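PDB 4DQ6: putative pyridoxal phosphate-dependent transferase from Clostridium difficile, which binds pyridoxal-5'-phosphate and is a putative transferase of the class I and II aminotransferase family. Local coordinates for residues 78-83 with 249-254. Sequence-based numbering, arbitrary orientation.
Sequences NWLYRR and YVVLPD
Leu80 of helix 70-84 meets Tyr249 and Val251 of strand 248-251 in a small, buried and mainly apolar contact between a helix and one side of the central mixed sheet. The backbones stay well apart, with CA of Leu80 and CA of Val251 10.8 Å from each other, and no hydrogen bond crosses, so side chains alone bridge the gap. Leu80 reaches from the helix and Tyr249 from the strand, and the two side chains pass alongside each other. CD2 of Leu80 comes to 3.8 Å from OH of Tyr249, while CD1 approaches the ring obliquely, 4.4 Å from CE2 of Tyr249. The same CD1 also lies 4.4 Å from CG2 of Val251, so this methyl makes loose contacts with both strand residues while CD2 lies closer, against the hydroxyl. Val251 can join because it lies two positions along from Tyr249, where strand alternation brings its side chain to the same side of the sheet. With chi1 at 54°, CG of Tyr249 sits between its backbone N and carbonyl carbon, and the ring reaches across toward the helix. Its hydroxyl, though beside a methyl, is hydrogen-bonded to the hydroxyl of Tyr285, which gives this buried polar atom a partner. The Tyr249 side chain is about 10 Å from bound pyridoxal-5'-phosphate. Met234 on strand 230-234 touches both Leu80 and Tyr249, and Leu93 on strand 93-96 touches Tyr249 and Val251, extending the apolar layer to the neighbouring strands. Such helix-on-sheet packing belongs to the α/β large domain of a fold-type I PLP enzyme, whose seven-stranded sheet includes strand 248-251.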
ATOM      1  N   ASN A  78       5.921  19.406  12.271  1.00 18.25           N
ATOM      2  CA  ASN A  78       6.629  20.661  12.036  1.00 19.60           C
ATOM      3  C   ASN A  78       6.214  21.375  10.793  1.00 18.15           C
ATOM      4  O   ASN A  78       6.066  22.578  10.790  1.00 18.74           O
ATOM      5  CB  ASN A  78       8.138  20.390  12.044  1.00 21.21           C
ATOM      6  CG  ASN A  78       8.618  19.975  13.424  1.00 24.83           C
ATOM      7  OD1 ASN A  78       7.929  20.250  14.454  1.00 29.13           O
ATOM      8  ND2 ASN A  78       9.768  19.301  13.491  1.00 27.60           N
ATOM      9  N   TRP A  79       5.979  20.637   9.710  1.00 16.25           N
ATOM     10  CA  TRP A  79       5.368  21.240   8.493  1.00 15.63           C
ATOM     11  C   TRP A  79       4.051  21.908   8.735  1.00 15.77           C
ATOM     12  O   TRP A  79       3.804  23.037   8.350  1.00 16.00           O
ATOM     13  CB  TRP A  79       5.184  20.138   7.464  1.00 14.78           C
ATOM     14  CG  TRP A  79       4.772  20.653   6.122  1.00 14.68           C
ATOM     15  CD1 TRP A  79       3.518  20.579   5.523  1.00 14.53           C
ATOM     16  CD2 TRP A  79       5.653  21.193   5.084  1.00 14.67           C
ATOM     17  NE1 TRP A  79       3.557  21.105   4.266  1.00 14.39           N
ATOM     18  CE2 TRP A  79       4.834  21.463   3.936  1.00 15.11           C
ATOM     19  CE3 TRP A  79       7.017  21.513   5.023  1.00 15.33           C
ATOM     20  CZ2 TRP A  79       5.363  22.020   2.761  1.00 15.36           C
ATOM     21  CZ3 TRP A  79       7.536  22.010   3.839  1.00 16.65           C
ATOM     22  CH2 TRP A  79       6.709  22.295   2.744  1.00 15.80           C
ATOM     23  N   LEU A  80       3.135  21.212   9.396  1.00 16.28           N
ATOM     24  CA  LEU A  80       1.821  21.769   9.558  1.00 16.90           C
ATOM     25  C   LEU A  80       1.871  23.045  10.419  1.00 16.83           C
ATOM     26  O   LEU A  80       1.092  23.978  10.183  1.00 16.58           O
ATOM     27  CB  LEU A  80       0.889  20.744  10.204  1.00 17.01           C
ATOM     28  CG  LEU A  80       0.553  19.496   9.391  1.00 19.18           C
ATOM     29  CD1 LEU A  80      -0.459  18.551  10.084  1.00 17.85           C
ATOM     30  CD2 LEU A  80       0.185  19.777   7.983  1.00 21.49           C
ATOM     31  N   TYR A  81       2.726  23.078  11.433  1.00 17.23           N
ATOM     32  CA  TYR A  81       2.881  24.326  12.151  1.00 18.62           C
ATOM     33  C   TYR A  81       3.542  25.450  11.342  1.00 18.04           C
ATOM     34  O   TYR A  81       3.022  26.547  11.300  1.00 18.81           O
ATOM     35  CB  TYR A  81       3.600  24.157  13.504  1.00 20.01           C
ATOM     36  CG  TYR A  81       3.531  25.451  14.265  1.00 21.83           C
ATOM     37  CD1 TYR A  81       2.353  25.863  14.844  1.00 22.67           C
ATOM     38  CD2 TYR A  81       4.617  26.289  14.327  1.00 23.71           C
ATOM     39  CE1 TYR A  81       2.266  27.070  15.499  1.00 24.66           C
ATOM     40  CE2 TYR A  81       4.540  27.493  14.981  1.00 25.43           C
ATOM     41  CZ  TYR A  81       3.367  27.874  15.563  1.00 24.99           C
ATOM     42  OH  TYR A  81       3.299  29.082  16.195  1.00 26.23           O
ATOM     43  N   ARG A  82       4.646  25.143  10.668  1.00 18.85           N
ATOM     44  CA  ARG A  82       5.417  26.162   9.937  1.00 20.66           C
ATOM     45  C   ARG A  82       4.606  26.767   8.819  1.00 19.41           C
ATOM     46  O   ARG A  82       4.626  27.958   8.589  1.00 19.38           O
ATOM     47  CB  ARG A  82       6.582  25.538   9.163  1.00 23.10           C
ATOM     48  CG  ARG A  82       7.643  24.790   9.913  1.00 26.40           C
ATOM     49  CD  ARG A  82       8.990  25.125   9.305  1.00 26.68           C
ATOM     50  NE  ARG A  82       9.320  24.556   7.995  1.00 24.34           N
ATOM     51  CZ  ARG A  82       9.415  23.260   7.718  1.00 26.86           C
ATOM     52  NH1 ARG A  82       9.109  22.353   8.619  1.00 27.95           N
ATOM     53  NH2 ARG A  82       9.788  22.877   6.523  1.00 26.98           N
ATOM     54  N   ARG A  83       3.960  25.888   8.076  1.00 17.70           N
ATOM     55  CA  ARG A  83       3.271  26.282   6.868  1.00 17.47           C
ATOM     56  C   ARG A  83       1.853  26.762   7.087  1.00 17.55           C
ATOM     57  O   ARG A  83       1.407  27.644   6.398  1.00 18.88           O
ATOM     58  CB  ARG A  83       3.288  25.143   5.848  1.00 16.74           C
ATOM     59  CG  ARG A  83       4.674  24.595   5.548  1.00 18.42           C
ATOM     60  CD  ARG A  83       5.514  25.524   4.683  1.00 18.86           C
ATOM     61  NE  ARG A  83       4.872  25.879   3.416  1.00 18.94           N
ATOM     62  CZ  ARG A  83       5.373  26.754   2.555  1.00 20.27           C
ATOM     63  NH1 ARG A  83       6.511  27.363   2.823  1.00 22.01           N
ATOM     64  NH2 ARG A  83       4.748  27.014   1.426  1.00 21.65           N
ATOM     65  N   TYR A 249      -1.195  10.739   5.214  1.00 12.36           N
ATOM     66  CA  TYR A 249      -1.484  10.665   6.636  1.00 12.88           C
ATOM     67  C   TYR A 249      -2.873  11.218   6.913  1.00 12.39           C
ATOM     68  O   TYR A 249      -3.391  12.016   6.135  1.00 12.35           O
ATOM     69  CB  TYR A 249      -0.386  11.339   7.484  1.00 13.23           C
ATOM     70  CG  TYR A 249      -0.087  12.762   7.098  1.00 13.93           C
ATOM     71  CD1 TYR A 249       0.892  13.015   6.122  1.00 15.25           C
ATOM     72  CD2 TYR A 249      -0.737  13.874   7.680  1.00 14.59           C
ATOM     73  CE1 TYR A 249       1.233  14.283   5.741  1.00 14.73           C
ATOM     74  CE2 TYR A 249      -0.377  15.174   7.281  1.00 15.01           C
ATOM     75  CZ  TYR A 249       0.584  15.352   6.293  1.00 14.78           C
ATOM     76  OH  TYR A 249       0.904  16.645   5.924  1.00 16.89           O
ATOM     77  N   VAL A 250      -3.442  10.779   8.038  1.00 12.37           N
ATOM     78  CA  VAL A 250      -4.683  11.242   8.541  1.00 12.29           C
ATOM     79  C   VAL A 250      -4.433  11.824   9.909  1.00 13.13           C
ATOM     80  O   VAL A 250      -3.704  11.241  10.734  1.00 12.93           O
ATOM     81  CB  VAL A 250      -5.608  10.025   8.608  1.00 12.93           C
ATOM     82  CG1 VAL A 250      -7.045  10.511   8.848  1.00 13.17           C
ATOM     83  CG2 VAL A 250      -5.607   9.196   7.341  1.00 13.47           C
ATOM     84  N   VAL A 251      -5.152  12.904  10.199  1.00 12.86           N
ATOM     85  CA  VAL A 251      -5.000  13.601  11.471  1.00 13.68           C
ATOM     86  C   VAL A 251      -6.327  13.369  12.208  1.00 13.97           C
ATOM     87  O   VAL A 251      -7.401  13.908  11.773  1.00 15.11           O
ATOM     88  CB  VAL A 251      -4.741  15.106  11.345  1.00 13.73           C
ATOM     89  CG1 VAL A 251      -4.610  15.704  12.734  1.00 14.56           C
ATOM     90  CG2 VAL A 251      -3.506  15.353  10.468  1.00 13.97           C
ATOM     91  N   LEU A 252      -6.286  12.651  13.337  1.00 15.48           N
ATOM     92  CA  LEU A 252      -7.526  12.337  14.086  1.00 15.56           C
ATOM     93  C   LEU A 252      -7.346  12.778  15.566  1.00 17.16           C
ATOM     94  O   LEU A 252      -6.832  12.052  16.400  1.00 17.58           O
ATOM     95  CB  LEU A 252      -7.850  10.865  13.948  1.00 15.57           C
ATOM     96  CG  LEU A 252      -7.811  10.220  12.591  1.00 15.32           C
ATOM     97  CD1 LEU A 252      -6.474   9.482  12.377  1.00 15.65           C
ATOM     98  CD2 LEU A 252      -8.992   9.279  12.432  1.00 15.16           C
ATOM     99  N   PRO A 253      -7.801  14.002  15.864  1.00 18.03           N
ATOM    100  CA  PRO A 253      -7.681  14.545  17.233  1.00 19.31           C
ATOM    101  C   PRO A 253      -8.564  13.849  18.259  1.00 21.02           C
ATOM    102  O   PRO A 253      -8.299  13.969  19.446  1.00 22.68           O
ATOM    103  CB  PRO A 253      -8.092  16.017  17.055  1.00 19.52           C
ATOM    104  CG  PRO A 253      -7.851  16.306  15.613  1.00 18.98           C
ATOM    105  CD  PRO A 253      -8.256  15.037  14.917  1.00 18.07           C
ATOM    106  N   ASP A 254      -9.604  13.164  17.822  1.00 20.88           N
ATOM    107  CA  ASP A 254     -10.468  12.416  18.742  1.00 21.98           C
ATOM    108  C   ASP A 254      -9.958  10.982  18.850  1.00 21.26           C
ATOM    109  O   ASP A 254      -9.882  10.248  17.867  1.00 20.10           O
ATOM    110  CB  ASP A 254     -11.914  12.501  18.257  1.00 23.87           C
ATOM    111  CG  ASP A 254     -12.886  11.799  19.188  1.00 27.52           C
ATOM    112  OD1 ASP A 254     -12.570  10.760  19.740  1.00 30.58           O
ATOM    113  OD2 ASP A 254     -14.002  12.297  19.388  1.00 30.65           O
TER